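Local coordinates for putative GH105 family protein (Salmonella enterica subsp. enterica serovar Paratyphi A, PDB 3QWT) that is of uncharacterised function but, as a putative GH105 member with an alpha/alpha-toroid fold, probably releases an unsaturated uronic acid from the non-reducing end of oligosaccharides, at residues T87-I92 / A119-E124. Sequence-based numbering, arbitrary orientation.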
loop_
_atom_site.group_PDB
_atom_site.type_symbol
_atom_site.label_atom_id
_atom_site.label_comp_id
_atom_site.label_asym_id
_atom_site.label_seq_id
_atom_site.Cartn_x
_atom_site.Cartn_y
_atom_site.Cartn_z
ATOM N N THR A 87 31.281 23.756 -19.806
ATOM C CA THR A 87 31.443 25.208 -19.884
ATOM C C THR A 87 30.258 25.938 -19.243
ATOM O O THR A 87 30.449 26.848 -18.432
ATOM C CB THR A 87 31.613 25.673 -21.359
ATOM O OG1 THR A 87 32.772 25.051 -21.923
ATOM C CG2 THR A 87 31.749 27.185 -21.455
HETATM N N MSE A 88 29.040 25.537 -19.610
HETATM C CA MSE A 88 27.840 26.032 -18.939
HETATM C C MSE A 88 27.842 25.739 -17.445
HETATM O O MSE A 88 27.458 26.592 -16.649
HETATM C CB MSE A 88 26.586 25.412 -19.539
HETATM C CG MSE A 88 26.322 25.851 -20.938
HETATM SE SE MSE A 88 25.952 27.755 -21.036
HETATM C CE MSE A 88 26.117 27.912 -22.972
ATOM N N ARG A 89 28.223 24.518 -17.074
ATOM C CA ARG A 89 28.208 24.126 -15.672
ATOM C C ARG A 89 29.083 25.072 -14.850
ATOM O O ARG A 89 28.641 25.618 -13.833
ATOM C CB ARG A 89 28.688 22.678 -15.480
ATOM C CG ARG A 89 28.466 22.144 -14.061
ATOM C CD ARG A 89 29.666 21.328 -13.516
ATOM N NE ARG A 89 30.971 21.848 -13.947
ATOM C CZ ARG A 89 31.711 22.759 -13.305
ATOM N NH1 ARG A 89 32.876 23.130 -13.824
ATOM N NH2 ARG A 89 31.307 23.308 -12.166
ATOM N N LYS A 90 30.323 25.266 -15.301
ATOM C CA LYS A 90 31.260 26.099 -14.560
ATOM C C LYS A 90 30.717 27.513 -14.371
ATOM O O LYS A 90 30.769 28.056 -13.275
ATOM C CB LYS A 90 32.633 26.115 -15.225
ATOM C CG LYS A 90 33.562 27.220 -14.712
ATOM C CD LYS A 90 34.937 26.667 -14.338
ATOM C CE LYS A 90 35.779 27.720 -13.645
ATOM N NZ LYS A 90 35.867 28.964 -14.472
ATOM N N ILE A 91 30.163 28.094 -15.426
ATOM C CA ILE A 91 29.584 29.435 -15.326
ATOM C C ILE A 91 28.493 29.502 -14.245
ATOM O O ILE A 91 28.439 30.445 -13.447
ATOM C CB ILE A 91 29.021 29.915 -16.692
ATOM C CG1 ILE A 91 30.160 30.153 -17.688
ATOM C CG2 ILE A 91 28.213 31.188 -16.525
ATOM C CD1 ILE A 91 29.688 30.461 -19.117
ATOM N N ILE A 92 27.638 28.490 -14.207
ATOM C CA ILE A 92 26.589 28.422 -13.186
ATOM C C ILE A 92 27.152 28.306 -11.769
ATOM O O ILE A 92 26.847 29.128 -10.882
ATOM C CB ILE A 92 25.661 27.243 -13.444
ATOM C CG1 ILE A 92 24.810 27.522 -14.682
ATOM C CG2 ILE A 92 24.791 26.947 -12.213
ATOM C CD1 ILE A 92 24.216 26.260 -15.297
ATOM N N ALA A 119 18.455 24.570 -7.135
ATOM C CA ALA A 119 17.739 23.350 -6.793
ATOM C C ALA A 119 18.191 22.229 -7.709
ATOM O O ALA A 119 18.482 21.133 -7.250
ATOM C CB ALA A 119 16.206 23.544 -6.865
ATOM N N TYR A 120 18.269 22.514 -9.003
ATOM C CA TYR A 120 18.702 21.508 -9.957
ATOM C C TYR A 120 20.155 21.104 -9.721
ATOM O O TYR A 120 20.521 19.947 -9.879
ATOM C CB TYR A 120 18.545 22.010 -11.385
ATOM C CG TYR A 120 17.174 21.802 -11.977
ATOM C CD1 TYR A 120 16.265 22.865 -12.083
ATOM C CD2 TYR A 120 16.776 20.546 -12.429
ATOM C CE1 TYR A 120 15.006 22.679 -12.640
ATOM C CE2 TYR A 120 15.517 20.352 -12.981
ATOM C CZ TYR A 120 14.637 21.425 -13.086
ATOM O OH TYR A 120 13.388 21.241 -13.632
ATOM N N ARG A 121 20.992 22.061 -9.351
ATOM C CA ARG A 121 22.391 21.737 -9.126
ATOM C C ARG A 121 22.531 20.888 -7.863
ATOM O O ARG A 121 23.325 19.954 -7.821
ATOM C CB ARG A 121 23.276 22.994 -9.088
ATOM C CG ARG A 121 23.405 23.717 -10.447
ATOM C CD ARG A 121 24.120 22.860 -11.497
ATOM N NE ARG A 121 25.525 22.608 -11.166
ATOM C CZ ARG A 121 26.124 21.424 -11.256
ATOM N NH1 ARG A 121 25.443 20.366 -11.667
ATOM N NH2 ARG A 121 27.408 21.292 -10.920
ATOM N N TYR A 122 21.750 21.200 -6.841
ATOM C CA TYR A 122 21.772 20.383 -5.633
ATOM C C TYR A 122 21.290 18.973 -5.942
ATOM O O TYR A 122 21.836 17.998 -5.434
ATOM C CB TYR A 122 20.914 20.994 -4.527
ATOM C CG TYR A 122 20.840 20.122 -3.304
ATOM C CD1 TYR A 122 21.968 19.906 -2.514
ATOM C CD2 TYR A 122 19.654 19.506 -2.942
ATOM C CE1 TYR A 122 21.913 19.104 -1.407
ATOM C CE2 TYR A 122 19.586 18.696 -1.829
ATOM C CZ TYR A 122 20.718 18.502 -1.058
ATOM O OH TYR A 122 20.663 17.698 0.064
ATOM N N GLU A 123 20.267 18.871 -6.784
ATOM C CA GLU A 123 19.736 17.573 -7.185
ATOM C C GLU A 123 20.836 16.671 -7.787
ATOM O O GLU A 123 20.937 15.500 -7.425
ATOM C CB GLU A 123 18.601 17.756 -8.186
ATOM C CG GLU A 123 17.971 16.459 -8.654
ATOM C CD GLU A 123 16.711 16.686 -9.476
ATOM O OE1 GLU A 123 15.733 15.932 -9.300
ATOM O OE2 GLU A 123 16.696 17.624 -10.300
ATOM N N GLU A 124 21.665 17.224 -8.683
ATOM C CA GLU A 124 22.752 16.461 -9.305
ATOM C C GLU A 124 23.926 16.167 -8.376
ATOM O O GLU A 124 24.458 15.068 -8.401
ATOM C CB GLU A 124 23.308 17.163 -10.544
ATOM C CG GLU A 124 22.280 17.772 -11.471
ATOM C CD GLU A 124 22.933 18.601 -12.568
ATOM O OE1 GLU A 124 22.677 19.829 -12.617
ATOM O OE2 GLU A 124 23.717 18.015 -13.360
#
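R121 reaches from helix 114-125 to R89 and I92 on helix 86-102, a small, buried helix-to-helix contact in the alpha/alpha toroid. The backbones stay well apart, 8.9 Å between the CA atoms of I92 and R121, and side chains bridge the gap. The aliphatic part of R89 does the touching: its CG lies over one face of the R121 guanidinium, toward the rim, 3.4 Å from NH2 of R121. R89 leaves its helix with CG anti to the backbone N (chi1 -170°), then bends, crossing R121 at about a right angle; the two guanidinium planes are 59° apart. Nearer the R121 backbone, CG2 of I92 packs against CG of R121 at 3.9 Å.

The close approach of the two arginines is probably made tolerable by D93, one residue past I92, which pairs with both: it takes a salt bridge from NE of R121 on OD1 and another from NH2 of R89 on OD2. OE1 of Q86 is hydrogen-bonded to NE of R89. One turn along its own helix, R121 also gives NH1 to OE1 of E124 (3.0 Å, 156°). That oxygen lies in the guanidinium plane, although the donor stands above the carboxylate plane.

Helix 67-83 borders both segments: OH of Y80 is hydrogen-bonded to OE2 of E124, and Y80 touches M88, which also meets helix 23-37, while A119 and E123 pack on helix 170-184.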